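Local coordinates for thiosulfate reductase (Thermus thermophilus, PDB 2VPZ), which binds a molybdenum atom with two molybdopterin guanine dinucleotides and a [4Fe-4S] cluster, and probably reduces polysulfide or thiosulfate, at residues M668-V680 against R712-K724. Numbering follows the deposited sequence.
With MGD (2-amino-5,6-dimercapto-7-methyl-3,7,8a,9-tetrahydro-8-oxa-1,3,9,10-tetraaza-anthracen-4-one guanosine dinucleotide), chain H.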
ATOM      1  N   MET A 668      -4.886 -35.464  20.612  1.00 35.50           N
ATOM      2  CA  MET A 668      -5.349 -35.594  22.018  1.00 35.60           C
ATOM      3  C   MET A 668      -4.226 -34.946  22.848  1.00 35.79           C
ATOM      4  O   MET A 668      -3.045 -35.060  22.491  1.00 35.06           O
ATOM      5  CB  MET A 668      -5.452 -37.054  22.523  1.00 36.48           C
ATOM      6  CG  MET A 668      -6.430 -37.986  21.837  1.00 37.43           C
ATOM      7  SD  MET A 668      -8.187 -37.477  22.052  1.00 40.17           S
ATOM      8  CE  MET A 668      -8.407 -37.607  23.857  1.00 38.47           C
ATOM      9  N   LEU A 669      -4.597 -34.265  23.930  1.00 35.77           N
ATOM     10  CA  LEU A 669      -3.600 -33.696  24.861  1.00 36.36           C
ATOM     11  C   LEU A 669      -3.554 -34.663  26.092  1.00 36.34           C
ATOM     12  O   LEU A 669      -4.580 -34.988  26.690  1.00 36.21           O
ATOM     13  CB  LEU A 669      -3.992 -32.258  25.331  1.00 34.94           C
ATOM     14  CG  LEU A 669      -4.078 -31.227  24.195  1.00 35.28           C
ATOM     15  CD1 LEU A 669      -4.687 -29.923  24.711  1.00 34.55           C
ATOM     16  CD2 LEU A 669      -2.691 -30.967  23.545  1.00 33.91           C
ATOM     17  N   VAL A 670      -2.356 -35.148  26.407  1.00 36.36           N
ATOM     18  CA  VAL A 670      -2.191 -36.054  27.545  1.00 38.39           C
ATOM     19  C   VAL A 670      -1.265 -35.351  28.581  1.00 39.57           C
ATOM     20  O   VAL A 670      -0.200 -34.842  28.211  1.00 40.13           O
ATOM     21  CB  VAL A 670      -1.570 -37.447  27.072  1.00 38.23           C
ATOM     22  CG1 VAL A 670      -1.768 -38.515  28.168  1.00 35.86           C
ATOM     23  CG2 VAL A 670      -2.249 -37.902  25.740  1.00 37.49           C
ATOM     24  N   ASN A 671      -1.674 -35.264  29.844  1.00 40.18           N
ATOM     25  CA  ASN A 671      -0.820 -34.590  30.828  1.00 43.33           C
ATOM     26  C   ASN A 671       0.172 -35.543  31.527  1.00 44.16           C
ATOM     27  O   ASN A 671       0.131 -36.753  31.297  1.00 44.88           O
ATOM     28  CB  ASN A 671      -1.626 -33.725  31.862  1.00 42.13           C
ATOM     29  CG  ASN A 671      -2.473 -34.552  32.848  1.00 40.89           C
ATOM     30  OD1 ASN A 671      -3.168 -33.973  33.709  1.00 41.80           O
ATOM     31  ND2 ASN A 671      -2.416 -35.871  32.741  1.00 39.25           N
ATOM     32  N   GLN A 672       1.072 -34.991  32.335  1.00 44.55           N
ATOM     33  CA  GLN A 672       2.088 -35.765  33.037  1.00 45.30           C
ATOM     34  C   GLN A 672       1.465 -36.921  33.871  1.00 45.37           C
ATOM     35  O   GLN A 672       2.144 -37.918  34.154  1.00 46.35           O
ATOM     36  CB  GLN A 672       2.983 -34.832  33.900  1.00 45.54           C
ATOM     37  CG  GLN A 672       2.336 -34.235  35.180  1.00 46.29           C
ATOM     38  CD  GLN A 672       1.342 -33.098  34.929  1.00 46.90           C
ATOM     39  OE1 GLN A 672       0.297 -33.005  35.597  1.00 47.63           O
ATOM     40  NE2 GLN A 672       1.664 -32.205  33.986  1.00 46.50           N
ATOM     41  N   ASP A 673       0.181 -36.806  34.220  1.00 45.29           N
ATOM     42  CA  ASP A 673      -0.527 -37.851  34.982  1.00 45.37           C
ATOM     43  C   ASP A 673      -1.444 -38.792  34.145  1.00 45.10           C
ATOM     44  O   ASP A 673      -2.309 -39.460  34.712  1.00 45.01           O
ATOM     45  CB  ASP A 673      -1.352 -37.236  36.140  1.00 48.76           C
ATOM     46  CG  ASP A 673      -0.491 -36.466  37.155  1.00 50.98           C
ATOM     47  OD1 ASP A 673       0.574 -36.989  37.551  1.00 51.86           O
ATOM     48  OD2 ASP A 673      -0.882 -35.350  37.551  1.00 52.32           O
ATOM     49  N   GLY A 674      -1.262 -38.832  32.825  1.00 44.21           N
ATOM     50  CA  GLY A 674      -2.062 -39.664  31.961  1.00 43.29           C
ATOM     51  C   GLY A 674      -3.471 -39.236  31.525  1.00 43.50           C
ATOM     52  O   GLY A 674      -4.098 -39.901  30.685  1.00 44.71           O
ATOM     53  N   VAL A 675      -4.012 -38.155  32.064  1.00 42.81           N
ATOM     54  CA  VAL A 675      -5.346 -37.707  31.658  1.00 41.46           C
ATOM     55  C   VAL A 675      -5.302 -37.164  30.198  1.00 42.17           C
ATOM     56  O   VAL A 675      -4.413 -36.364  29.834  1.00 41.60           O
ATOM     57  CB  VAL A 675      -5.967 -36.608  32.643  1.00 40.45           C
ATOM     58  CG1 VAL A 675      -7.367 -36.199  32.182  1.00 38.70           C
ATOM     59  CG2 VAL A 675      -6.036 -37.166  34.089  1.00 38.77           C
ATOM     60  N   LYS A 676      -6.225 -37.667  29.360  1.00 42.16           N
ATOM     61  CA  LYS A 676      -6.408 -37.316  27.934  1.00 42.21           C
ATOM     62  C   LYS A 676      -7.567 -36.329  27.767  1.00 42.31           C
ATOM     63  O   LYS A 676      -8.605 -36.506  28.408  1.00 41.11           O
ATOM     64  CB  LYS A 676      -6.760 -38.556  27.097  1.00 41.47           C
ATOM     65  CG  LYS A 676      -5.631 -39.346  26.512  1.00 43.67           C
ATOM     66  CD  LYS A 676      -6.028 -40.820  26.405  1.00 46.04           C
ATOM     67  CE  LYS A 676      -4.896 -41.695  25.881  1.00 47.65           C
ATOM     68  NZ  LYS A 676      -4.786 -41.660  24.379  1.00 49.85           N
ATOM     69  N   GLU A 677      -7.417 -35.329  26.903  1.00 41.67           N
ATOM     70  CA  GLU A 677      -8.517 -34.397  26.665  1.00 42.70           C
ATOM     71  C   GLU A 677      -8.996 -34.349  25.178  1.00 43.26           C
ATOM     72  O   GLU A 677      -8.234 -33.956  24.279  1.00 42.64           O
ATOM     73  CB  GLU A 677      -8.213 -32.991  27.258  1.00 43.01           C
ATOM     74  CG  GLU A 677      -8.976 -32.732  28.582  1.00 42.10           C
ATOM     75  CD  GLU A 677     -10.492 -32.881  28.407  1.00 44.06           C
ATOM     76  OE1 GLU A 677     -11.043 -32.116  27.585  1.00 44.82           O
ATOM     77  OE2 GLU A 677     -11.111 -33.755  29.052  1.00 44.72           O
ATOM     78  N   GLY A 678     -10.242 -34.840  25.000  1.00 45.11           N
ATOM     79  CA  GLY A 678     -10.987 -34.946  23.729  1.00 44.12           C
ATOM     80  C   GLY A 678     -10.255 -34.377  22.537  1.00 43.07           C
ATOM     81  O   GLY A 678      -9.524 -33.402  22.792  1.00 43.46           O
ATOM     82  N   PRO A 679     -10.467 -34.825  21.251  1.00 41.96           N
ATOM     83  CA  PRO A 679      -9.741 -34.246  20.097  1.00 39.50           C
ATOM     84  C   PRO A 679      -9.841 -32.727  19.824  1.00 37.86           C
ATOM     85  O   PRO A 679     -10.955 -32.215  19.731  1.00 36.88           O
ATOM     86  CB  PRO A 679     -10.211 -35.114  18.905  1.00 39.69           C
ATOM     87  CG  PRO A 679     -11.620 -35.500  19.252  1.00 40.28           C
ATOM     88  CD  PRO A 679     -11.717 -35.455  20.814  1.00 40.91           C
ATOM     89  N   VAL A 680      -8.687 -32.051  19.711  1.00 37.22           N
ATOM     90  CA  VAL A 680      -8.536 -30.583  19.445  1.00 37.59           C
ATOM     91  C   VAL A 680      -7.790 -30.294  18.148  1.00 37.73           C
ATOM     92  O   VAL A 680      -6.857 -31.020  17.786  1.00 38.31           O
ATOM     93  CB  VAL A 680      -7.659 -29.806  20.515  1.00 36.51           C
ATOM     94  CG1 VAL A 680      -8.460 -28.670  21.112  1.00 36.01           C
ATOM     95  CG2 VAL A 680      -7.099 -30.753  21.548  1.00 34.70           C
ATOM     96  N   ARG A 712     -17.121 -30.840  22.181  1.00 37.86           N
ATOM     97  CA  ARG A 712     -16.286 -29.916  21.390  1.00 36.77           C
ATOM     98  C   ARG A 712     -15.030 -29.307  22.078  1.00 36.27           C
ATOM     99  O   ARG A 712     -15.123 -28.787  23.194  1.00 37.36           O
ATOM    100  CB  ARG A 712     -17.237 -28.801  20.824  1.00 36.56           C
ATOM    101  CG  ARG A 712     -18.658 -29.368  20.487  1.00 38.31           C
ATOM    102  CD  ARG A 712     -19.656 -28.412  19.754  1.00 37.77           C
ATOM    103  NE  ARG A 712     -19.536 -28.452  18.294  1.00 40.25           N
ATOM    104  CZ  ARG A 712     -20.407 -28.948  17.423  1.00 39.33           C
ATOM    105  NH1 ARG A 712     -21.544 -29.490  17.819  1.00 38.09           N
ATOM    106  NH2 ARG A 712     -20.131 -28.903  16.126  1.00 41.20           N
ATOM    107  N   GLY A 713     -13.867 -29.434  21.431  1.00 34.86           N
ATOM    108  CA  GLY A 713     -12.598 -28.950  21.958  1.00 33.64           C
ATOM    109  C   GLY A 713     -12.005 -29.733  23.127  1.00 33.89           C
ATOM    110  O   GLY A 713     -12.538 -30.772  23.505  1.00 34.90           O
ATOM    111  N   ALA A 714     -10.910 -29.243  23.704  1.00 32.82           N
ATOM    112  CA  ALA A 714     -10.237 -29.857  24.856  1.00 31.49           C
ATOM    113  C   ALA A 714     -10.441 -28.975  26.094  1.00 32.65           C
ATOM    114  O   ALA A 714     -10.408 -27.752  25.968  1.00 33.16           O
ATOM    115  CB  ALA A 714      -8.734 -29.993  24.580  1.00 30.87           C
ATOM    116  N   SER A 715     -10.649 -29.572  27.268  1.00 33.65           N
ATOM    117  CA  SER A 715     -10.816 -28.812  28.519  1.00 32.90           C
ATOM    118  C   SER A 715      -9.446 -28.567  29.204  1.00 32.57           C
ATOM    119  O   SER A 715      -8.736 -29.529  29.472  1.00 32.00           O
ATOM    120  CB  SER A 715     -11.729 -29.551  29.525  1.00 33.73           C
ATOM    121  OG  SER A 715     -11.613 -28.995  30.827  1.00 36.42           O
ATOM    122  N   ASP A 716      -9.053 -27.316  29.471  1.00 31.89           N
ATOM    123  CA  ASP A 716      -7.770 -27.064  30.153  1.00 33.10           C
ATOM    124  C   ASP A 716      -7.803 -27.580  31.621  1.00 34.38           C
ATOM    125  O   ASP A 716      -6.828 -28.203  32.100  1.00 33.96           O
ATOM    126  CB  ASP A 716      -7.358 -25.563  30.092  1.00 33.30           C
ATOM    127  CG  ASP A 716      -8.217 -24.627  30.973  1.00 31.68           C
ATOM    128  OD1 ASP A 716      -9.456 -24.616  30.837  1.00 31.87           O
ATOM    129  OD2 ASP A 716      -7.627 -23.888  31.786  1.00 33.75           O
ATOM    130  N   ASN A 717      -8.936 -27.356  32.296  1.00 34.79           N
ATOM    131  CA  ASN A 717      -9.194 -27.778  33.698  1.00 34.31           C
ATOM    132  C   ASN A 717      -9.131 -29.302  33.913  1.00 34.69           C
ATOM    133  O   ASN A 717      -8.671 -29.761  34.960  1.00 34.46           O
ATOM    134  CB  ASN A 717     -10.560 -27.291  34.195  1.00 32.07           C
ATOM    135  CG  ASN A 717     -10.645 -27.282  35.708  1.00 32.97           C
ATOM    136  OD1 ASN A 717     -11.576 -27.823  36.314  1.00 34.53           O
ATOM    137  ND2 ASN A 717      -9.660 -26.657  36.329  1.00 31.00           N
ATOM    138  N   TYR A 718      -9.623 -30.086  32.956  1.00 35.23           N
ATOM    139  CA  TYR A 718      -9.526 -31.538  33.101  1.00 34.81           C
ATOM    140  C   TYR A 718      -8.059 -31.983  32.964  1.00 35.53           C
ATOM    141  O   TYR A 718      -7.708 -33.102  33.336  1.00 36.10           O
ATOM    142  CB  TYR A 718     -10.393 -32.294  32.092  1.00 32.78           C
ATOM    143  CG  TYR A 718     -11.796 -32.586  32.587  1.00 30.85           C
ATOM    144  CD1 TYR A 718     -12.767 -31.601  32.558  1.00 29.51           C
ATOM    145  CD2 TYR A 718     -12.149 -33.847  33.090  1.00 30.27           C
ATOM    146  CE1 TYR A 718     -14.060 -31.848  33.008  1.00 29.54           C
ATOM    147  CE2 TYR A 718     -13.451 -34.109  33.552  1.00 28.21           C
ATOM    148  CZ  TYR A 718     -14.405 -33.098  33.503  1.00 29.70           C
ATOM    149  OH  TYR A 718     -15.699 -33.309  33.926  1.00 30.04           O
ATOM    150  N   LEU A 719      -7.195 -31.115  32.453  1.00 35.25           N
ATOM    151  CA  LEU A 719      -5.778 -31.466  32.308  1.00 35.30           C
ATOM    152  C   LEU A 719      -4.959 -30.921  33.461  1.00 35.45           C
ATOM    153  O   LEU A 719      -3.807 -31.301  33.643  1.00 35.88           O
ATOM    154  CB  LEU A 719      -5.206 -30.921  31.002  1.00 35.01           C
ATOM    155  CG  LEU A 719      -5.596 -31.650  29.729  1.00 36.70           C
ATOM    156  CD1 LEU A 719      -5.481 -30.741  28.504  1.00 36.30           C
ATOM    157  CD2 LEU A 719      -4.701 -32.873  29.580  1.00 37.49           C
ATOM    158  N   GLN A 720      -5.557 -29.992  34.206  1.00 36.64           N
ATOM    159  CA  GLN A 720      -4.898 -29.361  35.354  1.00 38.30           C
ATOM    160  C   GLN A 720      -5.202 -30.198  36.599  1.00 39.11           C
ATOM    161  O   GLN A 720      -6.061 -29.905  37.430  1.00 38.95           O
ATOM    162  CB  GLN A 720      -5.333 -27.884  35.472  1.00 37.33           C
ATOM    163  CG  GLN A 720      -4.631 -26.988  34.425  1.00 38.28           C
ATOM    164  CD  GLN A 720      -5.507 -25.882  33.817  1.00 39.97           C
ATOM    165  OE1 GLN A 720      -6.736 -25.892  33.947  1.00 40.14           O
ATOM    166  NE2 GLN A 720      -4.863 -24.929  33.118  1.00 39.78           N
ATOM    167  N   THR A 721      -4.455 -31.280  36.673  1.00 40.30           N
ATOM    168  CA  THR A 721      -4.569 -32.267  37.713  1.00 41.53           C
ATOM    169  C   THR A 721      -3.917 -31.835  39.046  1.00 41.57           C
ATOM    170  O   THR A 721      -4.458 -32.099  40.123  1.00 41.91           O
ATOM    171  CB  THR A 721      -3.969 -33.612  37.192  1.00 41.91           C
ATOM    172  OG1 THR A 721      -4.999 -34.452  36.710  1.00 43.56           O
ATOM    173  CG2 THR A 721      -3.148 -34.288  38.275  1.00 43.37           C
ATOM    174  N   ARG A 722      -2.778 -31.153  38.927  1.00 43.59           N
ATOM    175  CA  ARG A 722      -1.977 -30.632  40.058  1.00 45.28           C
ATOM    176  C   ARG A 722      -1.942 -29.080  40.070  1.00 44.88           C
ATOM    177  O   ARG A 722      -2.309 -28.457  39.084  1.00 44.98           O
ATOM    178  CB  ARG A 722      -0.515 -31.134  39.948  1.00 47.21           C
ATOM    179  CG  ARG A 722      -0.306 -32.646  39.666  1.00 50.85           C
ATOM    180  CD  ARG A 722       1.144 -32.950  39.188  1.00 54.08           C
ATOM    181  NE  ARG A 722       1.521 -34.365  39.053  1.00 57.39           N
ATOM    182  CZ  ARG A 722       2.741 -34.813  38.742  1.00 58.32           C
ATOM    183  NH1 ARG A 722       3.729 -33.955  38.524  1.00 57.73           N
ATOM    184  NH2 ARG A 722       2.987 -36.126  38.657  1.00 58.27           N
ATOM    185  N   TYR A 723      -1.530 -28.479  41.192  1.00 43.64           N
ATOM    186  CA  TYR A 723      -1.378 -27.012  41.319  1.00 42.33           C
ATOM    187  C   TYR A 723      -0.401 -26.655  42.467  1.00 42.78           C
ATOM    188  O   TYR A 723      -0.299 -27.420  43.421  1.00 44.04           O
ATOM    189  CB  TYR A 723      -2.727 -26.319  41.569  1.00 41.22           C
ATOM    190  CG  TYR A 723      -3.441 -26.709  42.844  1.00 41.44           C
ATOM    191  CD1 TYR A 723      -3.191 -26.037  44.060  1.00 41.98           C
ATOM    192  CD2 TYR A 723      -4.376 -27.750  42.855  1.00 41.51           C
ATOM    193  CE1 TYR A 723      -3.859 -26.394  45.249  1.00 42.20           C
ATOM    194  CE2 TYR A 723      -5.051 -28.128  44.024  1.00 42.51           C
ATOM    195  CZ  TYR A 723      -4.794 -27.449  45.227  1.00 43.27           C
ATOM    196  OH  TYR A 723      -5.462 -27.807  46.390  1.00 43.71           O
ATOM    197  N   LYS A 724       0.350 -25.552  42.361  1.00 43.04           N
ATOM    198  CA  LYS A 724       1.270 -25.139  43.442  1.00 43.54           C
ATOM    199  C   LYS A 724       0.585 -24.044  44.299  1.00 43.10           C
ATOM    200  O   LYS A 724       0.380 -22.927  43.827  1.00 42.76           O
ATOM    201  CB  LYS A 724       2.637 -24.631  42.916  1.00 46.57           C
ATOM    202  CG  LYS A 724       3.791 -24.559  43.992  1.00 50.06           C
ATOM    203  CD  LYS A 724       5.213 -24.704  43.405  1.00 52.47           C
ATOM    204  CE  LYS A 724       5.708 -26.159  43.464  1.00 54.93           C
ATOM    205  NZ  LYS A 724       6.523 -26.562  42.255  1.00 57.70           N
TER
HETATM  206  PB  MGD H1765     -18.333 -20.157  34.333  1.00 36.68           P
HETATM  207  O1B MGD H1765     -17.650 -21.264  33.591  1.00 34.60           O
HETATM  208  O2B MGD H1765     -18.985 -19.048  33.566  1.00 34.50           O
HETATM  209  O3B MGD H1765     -17.240 -19.722  35.439  1.00 31.19           O
HETATM  210  O3A MGD H1765     -15.554 -19.152  37.206  1.00 28.85           O
HETATM  211  PA  MGD H1765     -17.128 -19.329  37.007  1.00 31.64           P
HETATM  212  O1A MGD H1765     -17.969 -18.066  37.092  1.00 29.82           O
HETATM  213  O2A MGD H1765     -17.498 -20.530  37.805  1.00 31.57           O
HETATM  214  O5' MGD H1765     -19.476 -20.753  35.224  1.00 35.59           O
HETATM  215  C5' MGD H1765     -20.702 -20.055  35.448  1.00 39.01           C
HETATM  216  C4' MGD H1765     -21.706 -21.100  35.935  1.00 40.29           C
HETATM  217  O4' MGD H1765     -22.782 -20.266  36.348  1.00 41.49           O
HETATM  218  C3' MGD H1765     -22.264 -22.014  34.876  1.00 41.88           C
HETATM  219  O3' MGD H1765     -22.721 -23.181  35.571  1.00 41.72           O
HETATM  220  C2' MGD H1765     -23.436 -21.183  34.330  1.00 42.66           C
HETATM  221  O2' MGD H1765     -24.344 -22.072  33.733  1.00 45.60           O
HETATM  222  C1' MGD H1765     -24.002 -20.515  35.585  1.00 43.21           C
HETATM  223  N9  MGD H1765     -24.805 -19.241  35.444  1.00 41.66           N
HETATM  224  C8  MGD H1765     -24.613 -18.276  34.543  1.00 42.13           C
HETATM  225  N7  MGD H1765     -25.461 -17.231  34.684  1.00 41.18           N
HETATM  226  C5  MGD H1765     -26.229 -17.486  35.766  1.00 41.56           C
HETATM  227  C6  MGD H1765     -27.331 -16.780  36.559  1.00 40.39           C
HETATM  228  O6  MGD H1765     -27.818 -15.648  36.208  1.00 37.09           O
HETATM  229  N1  MGD H1765     -27.802 -17.456  37.659  1.00 39.81           N
HETATM  230  C2  MGD H1765     -27.350 -18.683  38.066  1.00 40.45           C
HETATM  231  N2  MGD H1765     -27.838 -19.340  39.162  1.00 40.33           N
HETATM  232  N3  MGD H1765     -26.367 -19.299  37.395  1.00 41.69           N
HETATM  233  C4  MGD H1765     -25.772 -18.813  36.256  1.00 41.31           C
HETATM  234  C10 MGD H1765     -14.878 -17.879  36.963  1.00 30.87           C
HETATM  235  C11 MGD H1765     -13.495 -17.999  37.507  1.00 32.27           C
HETATM  236  O11 MGD H1765     -13.015 -19.272  37.071  1.00 34.53           O
HETATM  237  C12 MGD H1765     -12.529 -16.923  37.172  1.00 34.05           C
HETATM  238  S12 MGD H1765     -12.914 -15.264  37.365  1.00 31.04           S
HETATM  239  C13 MGD H1765     -11.283 -17.185  36.776  1.00 34.68           C
HETATM  240  S13 MGD H1765     -10.131 -16.073  36.329  1.00 32.93           S
HETATM  241  C14 MGD H1765     -10.673 -18.476  36.693  1.00 36.21           C
HETATM  242  N15 MGD H1765     -10.390 -18.779  35.261  1.00 39.49           N
HETATM  243  C16 MGD H1765     -10.010 -20.080  35.036  1.00 41.52           C
HETATM  244  C17 MGD H1765      -9.165 -20.575  33.946  1.00 40.56           C
HETATM  245  O17 MGD H1765      -8.739 -19.786  33.051  1.00 41.77           O
HETATM  246  N18 MGD H1765      -8.849 -21.871  33.936  1.00 41.55           N
HETATM  247  C19 MGD H1765      -9.273 -22.745  34.870  1.00 41.42           C
HETATM  248  N19 MGD H1765      -8.989 -24.081  34.795  1.00 40.69           N
HETATM  249  N20 MGD H1765     -10.017 -22.333  35.899  1.00 41.12           N
HETATM  250  C21 MGD H1765     -10.433 -21.079  36.035  1.00 40.59           C
HETATM  251  N22 MGD H1765     -11.238 -20.736  37.047  1.00 38.99           N
HETATM  252  C23 MGD H1765     -11.624 -19.408  37.379  1.00 35.78           C
HETATM  253  O   HOH W   1     -13.695 -31.549  19.124  1.00 37.21           O
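From G713, whose CA lies 5.0 Å from that of V680, past A714 beside E677 to L719 beside N671, loop 712-724 runs along a beta hairpin whose strands, 668-671 and 676-680, are joined by a type I turn, N671-G674. E677 reaches across to the loop: its chain bends at CG (chi2 -57°), and OE1 takes the backbone N-H of S715 at 2.6 Å in a nearly straight bond (167°), from the anti side, 32° out of the carboxylate plane. E677 OE2 lies 3.4 Å from Y718 CB and forms a salt bridge with K702, which also makes a cation-pi contact with the Y718 ring. With an alanine in place of E677, S715 N is likely to lose its acceptor and K702 its carboxylate partner. L719 lays CD1 against L669 CB (3.8 Å), the two side chains crossing at about a right angle, while its CG packs on the aliphatic part of E677. A714 CB meets V680 CG2 at 3.5 Å. Near the turn, Q672 CG sits over one face of the R722 guanidinium, 3.6 Å above its centre, and R722 NH2 makes a salt bridge to D673 OD1 whose hydrogen bond is weak. S715 OG accepts from Y718 N, an ST motif beside the cofactor-binding D716, whose OD2 accepts from N18 of one MGD pterin at 3.2 Å, Q720 OE1 accepting more weakly from N19. In this molybdopterin dinucleotide binding domain the loop lies between hairpin and MGD, with L719 and Q720 also touching strand 619-624, Y718 resting on helix 449-457, and strand 738-744 pairing with 666-671.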